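Local coordinates for protein transcriptional regulator, IclR family (Ruegeria sp. TM1040, PDB 3R4K) that probably regulates transcription as a dimeric IclR-family repressor or activator, binding DNA through a helix-turn-helix domain and sensing a small molecule through a GAF-like domain, at residues S25-L30 and A36-L41; S138-L143 and R174-E179. All blocks are in the same frame, centred on the assembly; numbering follows the deposited sequence. Where two conformers were deposited one is given.

Contact 1: S25-L30 and A36-L41; sequences SDLTRL and ATVYRL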
ATOM      1  N   SER A  25       3.622  12.765  26.567  1.00 49.82           N
ATOM      2  CA  SER A  25       3.700  14.177  26.934  1.00 52.47           C
ATOM      3  C   SER A  25       3.636  15.083  25.702  1.00 58.67           C
ATOM      4  O   SER A  25       2.903  16.071  25.727  1.00 60.78           O
ATOM      5  CB  SER A  25       4.975  14.451  27.723  1.00 58.10           C
ATOM      6  OG  SER A  25       5.177  13.451  28.708  1.00 65.44           O
ATOM      7  N   ASP A  26       4.368  14.740  24.621  1.00 53.98           N
ATOM      8  CA  ASP A  26       4.358  15.498  23.365  1.00 54.13           C
ATOM      9  C   ASP A  26       3.003  15.419  22.673  1.00 54.21           C
ATOM     10  O   ASP A  26       2.574  16.409  22.082  1.00 54.47           O
ATOM     11  CB  ASP A  26       5.466  15.024  22.430  1.00 56.52           C
ATOM     12  CG  ASP A  26       6.775  15.689  22.767  1.00 81.07           C
ATOM     13  OD1 ASP A  26       6.971  16.849  22.345  1.00 84.90           O
ATOM     14  OD2 ASP A  26       7.558  15.096  23.550  1.00 91.98           O
ATOM     15  N   LEU A  27       2.317  14.252  22.766  1.00 47.82           N
ATOM     16  CA  LEU A  27       0.975  14.044  22.211  1.00 45.90           C
ATOM     17  C   LEU A  27      -0.037  14.897  22.945  1.00 50.55           C
ATOM     18  O   LEU A  27      -0.962  15.399  22.325  1.00 50.63           O
ATOM     19  CB  LEU A  27       0.552  12.572  22.296  1.00 43.54           C
ATOM     20  CG  LEU A  27       0.605  11.758  21.016  1.00 46.68           C
ATOM     21  CD1 LEU A  27       0.339  10.301  21.303  1.00 45.57           C
ATOM     22  CD2 LEU A  27      -0.360  12.294  19.959  1.00 47.29           C
ATOM     23  N   THR A  28       0.144  15.057  24.267  1.00 48.15           N
ATOM     24  CA  THR A  28      -0.718  15.854  25.134  1.00 49.34           C
ATOM     25  C   THR A  28      -0.595  17.333  24.707  1.00 55.43           C
ATOM     26  O   THR A  28      -1.621  17.999  24.559  1.00 56.23           O
ATOM     27  CB  THR A  28      -0.353  15.570  26.616  1.00 58.70           C
ATOM     28  OG1 THR A  28      -0.660  14.208  26.919  1.00 59.43           O
ATOM     29  CG2 THR A  28      -1.090  16.447  27.597  1.00 59.80           C
ATOM     30  N   ARG A  29       0.652  17.810  24.456  1.00 52.87           N
ATOM     31  CA  ARG A  29       0.941  19.192  24.047  0.50 55.12           C
ATOM     32  C   ARG A  29       0.430  19.500  22.648  1.00 58.35           C
ATOM     33  O   ARG A  29      -0.140  20.573  22.428  1.00 60.50           O
ATOM     34  CB  ARG A  29       2.448  19.484  24.124  0.50 57.50           C
ATOM     35  CG  ARG A  29       2.930  19.785  25.544  0.50 70.69           C
ATOM     36  CD  ARG A  29       4.405  20.157  25.601  0.50 76.82           C
ATOM     37  NE  ARG A  29       5.294  19.004  25.446  0.50 73.12           N
ATOM     38  CZ  ARG A  29       5.628  18.173  26.430  0.50 77.57           C
ATOM     39  NH1 ARG A  29       5.129  18.341  27.648  0.50 50.80           N
ATOM     40  NH2 ARG A  29       6.448  17.158  26.199  0.50 67.88           N
ATOM     41  N   LEU A  30       0.633  18.563  21.694  1.00 51.44           N
ATOM     42  CA  LEU A  30       0.205  18.738  20.301  1.00 49.77           C
ATOM     43  C   LEU A  30      -1.317  18.716  20.131  1.00 52.88           C
ATOM     44  O   LEU A  30      -1.847  19.452  19.292  1.00 52.65           O
ATOM     45  CB  LEU A  30       0.806  17.645  19.398  1.00 47.03           C
ATOM     46  CG  LEU A  30       2.276  17.763  19.014  1.00 50.98           C
ATOM     47  CD1 LEU A  30       2.821  16.421  18.589  1.00 48.78           C
ATOM     48  CD2 LEU A  30       2.479  18.772  17.889  1.00 52.54           C
ATOM     49  N   ALA A  36      -4.297  11.907  30.655  1.00 44.89           N
ATOM     50  CA  ALA A  36      -5.162  10.761  30.945  1.00 43.74           C
ATOM     51  C   ALA A  36      -6.083  10.432  29.767  1.00 46.50           C
ATOM     52  O   ALA A  36      -6.290   9.253  29.485  1.00 46.32           O
ATOM     53  CB  ALA A  36      -5.986  11.040  32.187  1.00 46.06           C
ATOM     54  N   THR A  37      -6.613  11.467  29.073  1.00 42.14           N
ATOM     55  CA  THR A  37      -7.463  11.288  27.900  1.00 40.74           C
ATOM     56  C   THR A  37      -6.647  10.648  26.786  1.00 44.59           C
ATOM     57  O   THR A  37      -7.082   9.644  26.207  1.00 43.68           O
ATOM     58  CB  THR A  37      -8.082  12.617  27.446  1.00 42.12           C
ATOM     59  OG1 THR A  37      -8.885  13.150  28.495  1.00 43.72           O
ATOM     60  CG2 THR A  37      -8.936  12.465  26.183  1.00 37.49           C
ATOM     61  N   VAL A  38      -5.455  11.226  26.502  1.00 40.81           N
ATOM     62  CA  VAL A  38      -4.525  10.775  25.461  1.00 38.41           C
ATOM     63  C   VAL A  38      -4.138   9.321  25.739  1.00 41.65           C
ATOM     64  O   VAL A  38      -4.236   8.501  24.837  1.00 40.64           O
ATOM     65  CB  VAL A  38      -3.292  11.721  25.313  1.00 42.16           C
ATOM     66  CG1 VAL A  38      -2.280  11.169  24.313  1.00 40.23           C
ATOM     67  CG2 VAL A  38      -3.726  13.127  24.891  1.00 43.66           C
ATOM     68  N   TYR A  39      -3.785   8.996  26.993  1.00 40.55           N
ATOM     69  CA  TYR A  39      -3.408   7.647  27.390  1.00 40.15           C
ATOM     70  C   TYR A  39      -4.538   6.632  27.141  1.00 43.53           C
ATOM     71  O   TYR A  39      -4.273   5.548  26.623  1.00 41.44           O
ATOM     72  CB  TYR A  39      -2.981   7.597  28.871  1.00 43.03           C
ATOM     73  CG  TYR A  39      -2.481   6.225  29.270  1.00 45.67           C
ATOM     74  CD1 TYR A  39      -1.248   5.755  28.827  1.00 47.68           C
ATOM     75  CD2 TYR A  39      -3.271   5.364  30.036  1.00 46.53           C
ATOM     76  CE1 TYR A  39      -0.799   4.472  29.153  1.00 48.54           C
ATOM     77  CE2 TYR A  39      -2.828   4.080  30.374  1.00 47.29           C
ATOM     78  CZ  TYR A  39      -1.589   3.641  29.932  1.00 55.67           C
ATOM     79  OH  TYR A  39      -1.146   2.379  30.253  1.00 59.72           O
ATOM     80  N   ARG A  40      -5.779   6.989  27.519  1.00 42.45           N
ATOM     81  CA  ARG A  40      -6.982   6.164  27.391  1.00 43.18           C
ATOM     82  C   ARG A  40      -7.309   5.852  25.929  1.00 45.82           C
ATOM     83  O   ARG A  40      -7.631   4.708  25.597  1.00 46.54           O
ATOM     84  CB  ARG A  40      -8.170   6.881  28.035  1.00 46.94           C
ATOM     85  CG  ARG A  40      -8.950   6.027  29.018  1.00 62.58           C
ATOM     86  CD  ARG A  40     -10.138   6.779  29.609  1.00 79.55           C
ATOM     87  NE  ARG A  40      -9.757   7.814  30.583  1.00 88.50           N
ATOM     88  CZ  ARG A  40      -9.920   9.124  30.400  1.00 99.41           C
ATOM     89  NH1 ARG A  40     -10.451   9.585  29.270  1.00 88.21           N
ATOM     90  NH2 ARG A  40      -9.560   9.983  31.346  1.00 79.38           N
ATOM     91  N   LEU A  41      -7.226   6.878  25.072  1.00 39.23           N
ATOM     92  CA  LEU A  41      -7.501   6.806  23.644  1.00 37.25           C
ATOM     93  C   LEU A  41      -6.403   6.026  22.915  1.00 37.06           C
ATOM     94  O   LEU A  41      -6.717   5.220  22.030  1.00 36.79           O
ATOM     95  CB  LEU A  41      -7.636   8.228  23.051  1.00 37.74           C
ATOM     96  CG  LEU A  41      -8.849   9.064  23.489  1.00 43.26           C
ATOM     97  CD1 LEU A  41      -8.814  10.447  22.860  1.00 44.31           C
ATOM     98  CD2 LEU A  41     -10.158   8.388  23.133  1.00 44.80           C
TER

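Contact 2: S138-L143 and R174-E179; sequences SGLAVL and RAEIAE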
ATOM      1  N   SER A 138       5.163  17.005 -17.738  1.00 45.49           N
ATOM      2  CA  SER A 138       4.995  15.826 -16.877  1.00 42.98           C
ATOM      3  C   SER A 138       6.356  15.224 -16.527  1.00 46.86           C
ATOM      4  O   SER A 138       6.620  14.974 -15.349  1.00 47.41           O
ATOM      5  CB  SER A 138       4.097  14.782 -17.538  1.00 42.03           C
ATOM      6  OG  SER A 138       2.843  15.343 -17.876  1.00 45.71           O
ATOM      7  N   GLY A 139       7.212  15.062 -17.536  1.00 43.02           N
ATOM      8  CA  GLY A 139       8.565  14.544 -17.376  1.00 44.60           C
ATOM      9  C   GLY A 139       9.436  15.416 -16.495  1.00 51.71           C
ATOM     10  O   GLY A 139      10.160  14.899 -15.635  1.00 52.45           O
ATOM     11  N   LEU A 140       9.354  16.755 -16.677  1.00 49.21           N
ATOM     12  CA  LEU A 140      10.120  17.726 -15.884  1.00 51.10           C
ATOM     13  C   LEU A 140       9.636  17.734 -14.432  1.00 53.55           C
ATOM     14  O   LEU A 140      10.467  17.811 -13.527  1.00 55.34           O
ATOM     15  CB  LEU A 140      10.064  19.142 -16.494  1.00 52.51           C
ATOM     16  CG  LEU A 140      10.771  19.314 -17.843  1.00 59.27           C
ATOM     17  CD1 LEU A 140      10.251  20.532 -18.582  1.00 60.26           C
ATOM     18  CD2 LEU A 140      12.289  19.371 -17.690  1.00 65.05           C
ATOM     19  N   ALA A 141       8.308  17.630 -14.215  1.00 46.58           N
ATOM     20  CA  ALA A 141       7.693  17.573 -12.881  1.00 44.94           C
ATOM     21  C   ALA A 141       8.205  16.341 -12.099  1.00 48.29           C
ATOM     22  O   ALA A 141       8.514  16.466 -10.922  1.00 46.95           O
ATOM     23  CB  ALA A 141       6.166  17.533 -12.994  1.00 42.86           C
ATOM     24  N   VAL A 142       8.326  15.172 -12.778  1.00 45.71           N
ATOM     25  CA  VAL A 142       8.787  13.895 -12.209  1.00 44.91           C
ATOM     26  C   VAL A 142      10.299  13.953 -11.962  1.00 51.44           C
ATOM     27  O   VAL A 142      10.743  13.524 -10.910  1.00 50.33           O
ATOM     28  CB  VAL A 142       8.382  12.676 -13.097  1.00 46.96           C
ATOM     29  CG1 VAL A 142       9.010  11.375 -12.598  1.00 46.91           C
ATOM     30  CG2 VAL A 142       6.867  12.525 -13.171  1.00 44.24           C
ATOM     31  N   LEU A 143      11.081  14.469 -12.920  1.00 52.91           N
ATOM     32  CA  LEU A 143      12.542  14.591 -12.821  1.00 56.25           C
ATOM     33  C   LEU A 143      12.947  15.497 -11.661  1.00 62.64           C
ATOM     34  O   LEU A 143      13.886  15.186 -10.935  1.00 64.51           O
ATOM     35  CB  LEU A 143      13.108  15.152 -14.136  1.00 58.37           C
ATOM     36  CG  LEU A 143      14.420  14.558 -14.627  1.00 66.52           C
ATOM     37  CD1 LEU A 143      14.361  13.029 -14.688  1.00 66.43           C
ATOM     38  CD2 LEU A 143      14.779  15.110 -15.985  1.00 69.52           C
ATOM     39  N   ARG A 174      18.550  21.047 -16.287  1.00 86.67           N
ATOM     40  CA  ARG A 174      18.860  21.144 -14.852  1.00 86.86           C
ATOM     41  C   ARG A 174      18.393  22.493 -14.272  1.00 92.25           C
ATOM     42  O   ARG A 174      17.931  22.544 -13.131  1.00 90.06           O
ATOM     43  CB  ARG A 174      20.358  20.953 -14.606  1.00 89.73           C
ATOM     44  CG  ARG A 174      20.806  19.511 -14.752  1.00 94.25           C
ATOM     45  CD  ARG A 174      22.219  19.316 -14.251  1.00 98.77           C
ATOM     46  NE  ARG A 174      22.719  17.965 -14.508  1.00101.98           N
ATOM     47  CZ  ARG A 174      22.529  16.919 -13.708  1.00115.38           C
ATOM     48  NH1 ARG A 174      21.808  17.044 -12.594  1.00 90.30           N
ATOM     49  NH2 ARG A 174      23.044  15.738 -14.020  1.00109.19           N
ATOM     50  N   ALA A 175      18.488  23.572 -15.077  1.00 92.54           N
ATOM     51  CA  ALA A 175      18.048  24.917 -14.700  1.00 93.83           C
ATOM     52  C   ALA A 175      16.519  24.949 -14.566  1.00 93.63           C
ATOM     53  O   ALA A 175      15.995  25.530 -13.607  1.00 93.39           O
ATOM     54  CB  ALA A 175      18.521  25.927 -15.738  1.00 98.06           C
ATOM     55  N   GLU A 176      15.820  24.268 -15.499  1.00 86.45           N
ATOM     56  CA  GLU A 176      14.366  24.143 -15.512  1.00 82.25           C
ATOM     57  C   GLU A 176      13.890  23.297 -14.315  1.00 80.35           C
ATOM     58  O   GLU A 176      12.976  23.728 -13.613  1.00 77.64           O
ATOM     59  CB  GLU A 176      13.884  23.550 -16.858  1.00 81.93           C
ATOM     60  CG  GLU A 176      12.458  23.943 -17.247  1.00 93.30           C
ATOM     61  CD  GLU A 176      12.137  25.415 -17.465  1.00120.37           C
ATOM     62  OE1 GLU A 176      13.051  26.198 -17.822  1.00110.98           O
ATOM     63  OE2 GLU A 176      10.949  25.777 -17.296  1.00117.27           O
ATOM     64  N   ILE A 177      14.570  22.152 -14.049  1.00 76.06           N
ATOM     65  CA  ILE A 177      14.332  21.246 -12.912  1.00 73.69           C
ATOM     66  C   ILE A 177      14.335  22.042 -11.602  1.00 78.50           C
ATOM     67  O   ILE A 177      13.423  21.873 -10.788  1.00 77.48           O
ATOM     68  CB  ILE A 177      15.388  20.098 -12.896  1.00 77.69           C
ATOM     69  CG1 ILE A 177      15.034  19.002 -13.913  1.00 76.96           C
ATOM     70  CG2 ILE A 177      15.611  19.499 -11.501  1.00 77.25           C
ATOM     71  CD1 ILE A 177      16.042  17.921 -13.975  1.00 87.22           C
ATOM     72  N   ALA A 178      15.344  22.911 -11.411  1.00 77.15           N
ATOM     73  CA  ALA A 178      15.509  23.711 -10.202  1.00 78.28           C
ATOM     74  C   ALA A 178      14.340  24.672 -10.004  1.00 80.84           C
ATOM     75  O   ALA A 178      13.881  24.852  -8.870  1.00 79.95           O
ATOM     76  CB  ALA A 178      16.826  24.468 -10.248  1.00 83.81           C
ATOM     77  N   GLU A 179      13.824  25.238 -11.109  1.00 77.22           N
ATOM     78  CA  GLU A 179      12.689  26.162 -11.074  1.00 76.51           C
ATOM     79  C   GLU A 179      11.374  25.419 -10.714  1.00 75.65           C
ATOM     80  O   GLU A 179      10.551  25.969  -9.972  1.00 73.58           O
ATOM     81  CB  GLU A 179      12.571  26.923 -12.419  1.00 79.20           C
ATOM     82  CG  GLU A 179      11.735  28.202 -12.358  1.00 88.38           C
ATOM     83  CD  GLU A 179      12.024  29.289 -11.325  1.00111.06           C
ATOM     84  OE1 GLU A 179      13.059  29.238 -10.616  1.00 93.43           O
ATOM     85  OE2 GLU A 179      11.177  30.204 -11.223  1.00111.60           O
TER

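Contact 1: S25-L30 and A36-L41
The first torsion of Val38 (chi1 175°) turns CG1 away from its backbone N and leaves CG2 beside that N, and the valine thereby splits its two methyls between neighbouring residues of the other helix, Leu27 and Thr28. CG1 goes to the leucine: it lies 3.7 Å from Leu27 CB and 4.1 Å from Leu27 CD1, so it meets both the root and one end of that side chain. CG2 turns to the threonine, 3.8 Å from Thr28 OG1 and 4.1 Å from Thr28 CA, close in against the backbone of helix 24-31.

Thr28, at chi1 -65°, carries OG1 beside its own backbone N, and there the hydroxyl is hydrogen-bonded to the carbonyl oxygen of Leu24 one turn back. The polar end is therefore occupied within its own helix, and what meets the valine is van der Waals packing. The backbones come nearest at the same place, with Thr28 CA and Val38 CA 6.4 Å apart.

Val38 also touches Leu24, Ser31 and Met33, while Leu27 reaches Leu11 of helix 4-12 and Tyr60 of strand 59-62, which ties this small contact to the core of the N-terminal domain. Helix 24-31, the short turn and helix 35-47 form the helix-turn-helix of a winged DNA-binding domain, in which the second helix is probably the recognition helix.

Contact 2: S138-L143 and R174-E179
Leu143 is fixed near the end of its helix by its backbone N, which gives a 2.9 Å hydrogen bond to Gly139 O, and from that position it sends its side chain across to Ile177. The isoleucine answers with a single atom, CD1, at the end of an extended chain (chi2 177°). This methyl rests 3.7 Å from Leu143 CD2, 3.8 Å from Leu143 CG and 4.0 Å from Leu143 CB, so it lies along the flank of the leucine from its root to one branch, and the two side chains meet at a slant.

Helix 137-143 is sandwiched here. In this profilin-like, GAF-related C-terminal domain, Ser138 and Val142 lie on strands 97-104, 107-114 and 210-219 of the antiparallel sheet, while Leu140 and Leu143 face helix 170-183, which forms an outer layer over them. Helix 148-156 joins in from the connecting segment, where Phe150 touches Leu143 and Val151 touches Ile177.

Leu140 makes the second, looser contact, its CD1 4.3 Å from CG of Glu176. Only the aliphatic part of the glutamate approaches the leucine, and the residue as a whole is exposed at the edge of the packing. The backbones come closest between one member of each side-chain pair, with 6.2 Å separating Leu140 CA from Ile177 CA. About one turn before Ile177, Arg174 forms a salt bridge to Asp152 of helix 148-156.

The two contacts are both buried helix-helix packings made without polar bonds across them, but they belong to different domains on opposite sides of the chain's centre, with nearest atoms about 30 Å apart. Contact 1 joins consecutive helices over a short turn in the DNA-binding part, whereas contact 2 bridges helices separated by another helix in the C-terminal domain. In contact 1 a branched valine meets a leucine and a partly exposed threonine; contact 2 relies on long aliphatic ends and is bounded by a charged residue that contributes only its carbon chain. Near contact 1, Leu41 also packs on Val5 of the second subunit, while no other chain touches the segments of contact 2.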